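Local coordinates for protein PA-I Galactophilic Lectin (Enterobacter cloacae, PDB 6YGQ) that probably binds galactose-type sugars through a calcium ion, as a lectin domain of the PA-IL (LecA)-like family, at residues 87-92 / 115-120. Numbering follows the deposited sequence.
Sequences SLQARL and TLFFAD. With CA (calcium ion), chain E.
The guanidinium of Arg91 lies over one face of the Phe117 ring: Arg91 CZ sits 4.0 Å from the ring centroid and 16° off its normal, with the two planes 27° apart, which meets the geometry of a cation-pi stack. Arg91 NH1 is the closest atom, offset toward the rim at 3.3 Å from Phe117 CE1; in return Phe117 CD1 lies over one face of the guanidinium, offset toward its rim. At the edge of the ring, near its plane, comes the carbonyl O of Ala90, while Gln89 CB approaches obliquely, 3.6 Å from Phe117 CZ. Phe117 CG occupies the crowded position between backbone N and carbonyl carbon (chi1 74°). Arg91 NH1 is also hydrogen-bonded to Asn96, and Gln89 NE2 to the carbonyl of Pro86, so both polar ends have partners beyond the pair of strands.

Strand 88-92 and the end of strand 112-118 run antiparallel. Gln89 and Phe117 exchange two backbone hydrogen bonds, both 3.0 Å between N and O, and Arg91 and Thr115 exchange another two. Past the strand ends, Ala119 N donates to Ser87 O at 2.8 Å, and a water joins Ser87 OG to Ala119 O. On the opposite face, with Leu88 and Phe118, Ala90 CB meets Leu116 CD2 at 4.1 Å.

Asp120, next after Ala119, binds the calcium ion through OD2 at 2.5 Å, in a site completed by Asn60, Gln124, Asp127, Asn128 and two waters. Both strands are inner members of a four-stranded antiparallel sheet, flanked by 38-44 and 95-98; Leu88 and Leu116 pack against Val30 of strand 24-31 and Val134 of strand 129-139 in the larger antiparallel sheet, as in the β-sandwich of this lectin family.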
ATOM      1  N   SER A  87      -4.770  -4.042  -8.406  1.00 13.08           N
ATOM      2  CA  SER A  87      -6.226  -4.103  -8.364  1.00 12.20           C
ATOM      3  C   SER A  87      -6.852  -2.713  -8.345  1.00 12.60           C
ATOM      4  O   SER A  87      -7.952  -2.526  -8.876  1.00 13.66           O
ATOM      5  CB  SER A  87      -6.684  -4.900  -7.142  1.00 12.36           C
ATOM      6  OG  SER A  87      -6.390  -6.279  -7.288  1.00 13.98           O
ATOM      7  N   LEU A  88      -6.182  -1.737  -7.736  1.00 13.50           N
ATOM      8  CA  LEU A  88      -6.660  -0.363  -7.745  1.00 13.44           C
ATOM      9  C   LEU A  88      -6.069   0.371  -8.939  1.00 13.76           C
ATOM     10  O   LEU A  88      -4.846   0.405  -9.119  1.00 14.69           O
ATOM     11  CB  LEU A  88      -6.294   0.370  -6.456  1.00 13.53           C
ATOM     12  CG  LEU A  88      -6.720   1.842  -6.418  1.00 14.43           C
ATOM     13  CD1 LEU A  88      -8.241   1.968  -6.454  1.00 14.90           C
ATOM     14  CD2 LEU A  88      -6.147   2.533  -5.187  1.00 16.21           C
ATOM     15  N   GLN A  89      -6.943   0.965  -9.740  1.00 16.17           N
ATOM     16  CA  GLN A  89      -6.556   1.709 -10.922  1.00 16.40           C
ATOM     17  C   GLN A  89      -7.313   3.025 -10.938  1.00 15.18           C
ATOM     18  O   GLN A  89      -8.304   3.210 -10.226  1.00 14.72           O
ATOM     19  CB  GLN A  89      -6.836   0.906 -12.195  1.00 19.29           C
ATOM     20  CG  GLN A  89      -6.416  -0.550 -12.074  1.00 21.77           C
ATOM     21  CD  GLN A  89      -5.899  -1.127 -13.369  1.00 21.90           C
ATOM     22  OE1 GLN A  89      -6.180  -0.608 -14.452  1.00 20.96           O
ATOM     23  NE2 GLN A  89      -5.144  -2.214 -13.270  1.00 22.80           N
ATOM     24  N   ALA A  90      -6.811   3.945 -11.751  1.00 14.91           N
ATOM     25  CA  ALA A  90      -7.430   5.241 -11.969  1.00 16.83           C
ATOM     26  C   ALA A  90      -7.981   5.284 -13.385  1.00 17.86           C
ATOM     27  O   ALA A  90      -7.383   4.728 -14.312  1.00 16.25           O
ATOM     28  CB  ALA A  90      -6.424   6.374 -11.756  1.00 17.55           C
ATOM     29  N   ARG A  91      -9.134   5.922 -13.544  1.00 22.52           N
ATOM     30  CA  ARG A  91      -9.721   6.170 -14.853  1.00 26.56           C
ATOM     31  C   ARG A  91      -9.814   7.675 -15.048  1.00 26.72           C
ATOM     32  O   ARG A  91     -10.328   8.389 -14.179  1.00 22.96           O
ATOM     33  CB  ARG A  91     -11.097   5.521 -14.993  1.00 30.24           C
ATOM     34  CG  ARG A  91     -11.722   5.715 -16.371  1.00 34.19           C
ATOM     35  CD  ARG A  91     -12.337   4.426 -16.902  1.00 35.29           C
ATOM     36  NE  ARG A  91     -13.322   3.864 -15.981  1.00 36.93           N
ATOM     37  CZ  ARG A  91     -13.326   2.605 -15.544  1.00 36.25           C
ATOM     38  NH1 ARG A  91     -12.393   1.745 -15.935  1.00 33.60           N
ATOM     39  NH2 ARG A  91     -14.272   2.204 -14.707  1.00 38.09           N
ATOM     40  N   LEU A  92      -9.308   8.149 -16.180  1.00 25.89           N
ATOM     41  CA  LEU A  92      -9.244   9.575 -16.478  1.00 23.18           C
ATOM     42  C   LEU A  92      -9.308   9.706 -17.991  1.00 22.90           C
ATOM     43  O   LEU A  92      -8.461   9.144 -18.688  1.00 21.23           O
ATOM     44  CB  LEU A  92      -7.959  10.186 -15.918  1.00 22.15           C
ATOM     45  CG  LEU A  92      -7.739  11.690 -16.075  1.00 25.80           C
ATOM     46  CD1 LEU A  92      -8.616  12.480 -15.124  1.00 27.58           C
ATOM     47  CD2 LEU A  92      -6.264  12.013 -15.850  1.00 27.66           C
ATOM     48  N   THR A 115     -11.595   9.147 -11.584  1.00 17.58           N
ATOM     49  CA  THR A 115     -12.309   7.987 -11.071  1.00 16.63           C
ATOM     50  C   THR A 115     -11.293   6.967 -10.576  1.00 16.18           C
ATOM     51  O   THR A 115     -10.210   6.819 -11.154  1.00 16.35           O
ATOM     52  CB  THR A 115     -13.205   7.375 -12.149  1.00 17.25           C
ATOM     53  OG1 THR A 115     -14.352   8.214 -12.330  1.00 17.60           O
ATOM     54  CG2 THR A 115     -13.664   5.979 -11.759  1.00 19.14           C
ATOM     55  N   LEU A 116     -11.634   6.290  -9.487  1.00 16.81           N
ATOM     56  CA  LEU A 116     -10.833   5.207  -8.934  1.00 14.66           C
ATOM     57  C   LEU A 116     -11.698   3.957  -8.932  1.00 14.44           C
ATOM     58  O   LEU A 116     -12.856   4.004  -8.505  1.00 15.25           O
ATOM     59  CB  LEU A 116     -10.345   5.554  -7.528  1.00 13.77           C
ATOM     60  CG  LEU A 116      -9.456   6.799  -7.463  1.00 16.27           C
ATOM     61  CD1 LEU A 116      -9.360   7.343  -6.045  1.00 18.24           C
ATOM     62  CD2 LEU A 116      -8.071   6.488  -8.015  1.00 17.32           C
ATOM     63  N   PHE A 117     -11.157   2.850  -9.434  1.00 13.60           N
ATOM     64  CA  PHE A 117     -11.959   1.649  -9.594  1.00 14.42           C
ATOM     65  C   PHE A 117     -11.137   0.410  -9.277  1.00 14.75           C
ATOM     66  O   PHE A 117      -9.905   0.416  -9.340  1.00 14.99           O
ATOM     67  CB  PHE A 117     -12.571   1.568 -11.016  1.00 15.22           C
ATOM     68  CG  PHE A 117     -11.590   1.213 -12.104  1.00 16.92           C
ATOM     69  CD1 PHE A 117     -10.808   2.187 -12.702  1.00 19.08           C
ATOM     70  CD2 PHE A 117     -11.474  -0.095 -12.548  1.00 17.31           C
ATOM     71  CE1 PHE A 117      -9.914   1.861 -13.711  1.00 19.81           C
ATOM     72  CE2 PHE A 117     -10.581  -0.430 -13.553  1.00 17.76           C
ATOM     73  CZ  PHE A 117      -9.801   0.549 -14.136  1.00 18.28           C
ATOM     74  N   PHE A 118     -11.858  -0.639  -8.881  1.00 11.82           N
ATOM     75  CA  PHE A 118     -11.307  -1.971  -8.674  1.00 11.44           C
ATOM     76  C   PHE A 118     -11.313  -2.709 -10.005  1.00 10.90           C
ATOM     77  O   PHE A 118     -12.334  -2.742 -10.699  1.00 11.67           O
ATOM     78  CB  PHE A 118     -12.140  -2.719  -7.630  1.00 12.41           C
ATOM     79  CG  PHE A 118     -11.657  -4.111  -7.339  1.00 11.95           C
ATOM     80  CD1 PHE A 118     -12.205  -5.200  -7.997  1.00 12.72           C
ATOM     81  CD2 PHE A 118     -10.671  -4.334  -6.391  1.00 11.80           C
ATOM     82  CE1 PHE A 118     -11.769  -6.485  -7.727  1.00 13.61           C
ATOM     83  CE2 PHE A 118     -10.229  -5.616  -6.119  1.00 12.94           C
ATOM     84  CZ  PHE A 118     -10.781  -6.693  -6.787  1.00 13.75           C
ATOM     85  N   ALA A 119     -10.174  -3.291 -10.364  1.00 13.05           N
ATOM     86  CA  ALA A 119     -10.007  -3.940 -11.658  1.00 15.69           C
ATOM     87  C   ALA A 119     -10.506  -5.380 -11.589  1.00 17.01           C
ATOM     88  O   ALA A 119     -10.020  -6.175 -10.779  1.00 18.29           O
ATOM     89  CB  ALA A 119      -8.541  -3.904 -12.089  1.00 17.10           C
ATOM     90  N   ASP A 120     -11.464  -5.714 -12.449  1.00 16.13           N
ATOM     91  CA  ASP A 120     -11.956  -7.079 -12.559  1.00 16.98           C
ATOM     92  C   ASP A 120     -12.511  -7.263 -13.962  1.00 20.73           C
ATOM     93  O   ASP A 120     -12.701  -6.300 -14.710  1.00 22.73           O
ATOM     94  CB  ASP A 120     -13.016  -7.391 -11.497  1.00 15.64           C
ATOM     95  CG  ASP A 120     -13.175  -8.884 -11.249  1.00 18.54           C
ATOM     96  OD1 ASP A 120     -12.429  -9.679 -11.859  1.00 21.04           O
ATOM     97  OD2 ASP A 120     -14.048  -9.261 -10.441  1.00 18.56           O
TER
HETATM   98 CA    CA E 201     -15.121 -11.337  -9.587  1.00 15.57          CA
HETATM   99  O   HOH W   1      -7.848  -7.021  -9.573  1.00 23.04           O
HETATM  100  O   HOH W   2     -13.383   9.488 -15.186  1.00 46.35           O
HETATM  101  O   HOH W   3     -13.363 -12.035 -11.184  1.00 17.64           O
HETATM  102  O   HOH W   4     -15.500 -13.720 -10.378  1.00 20.90           O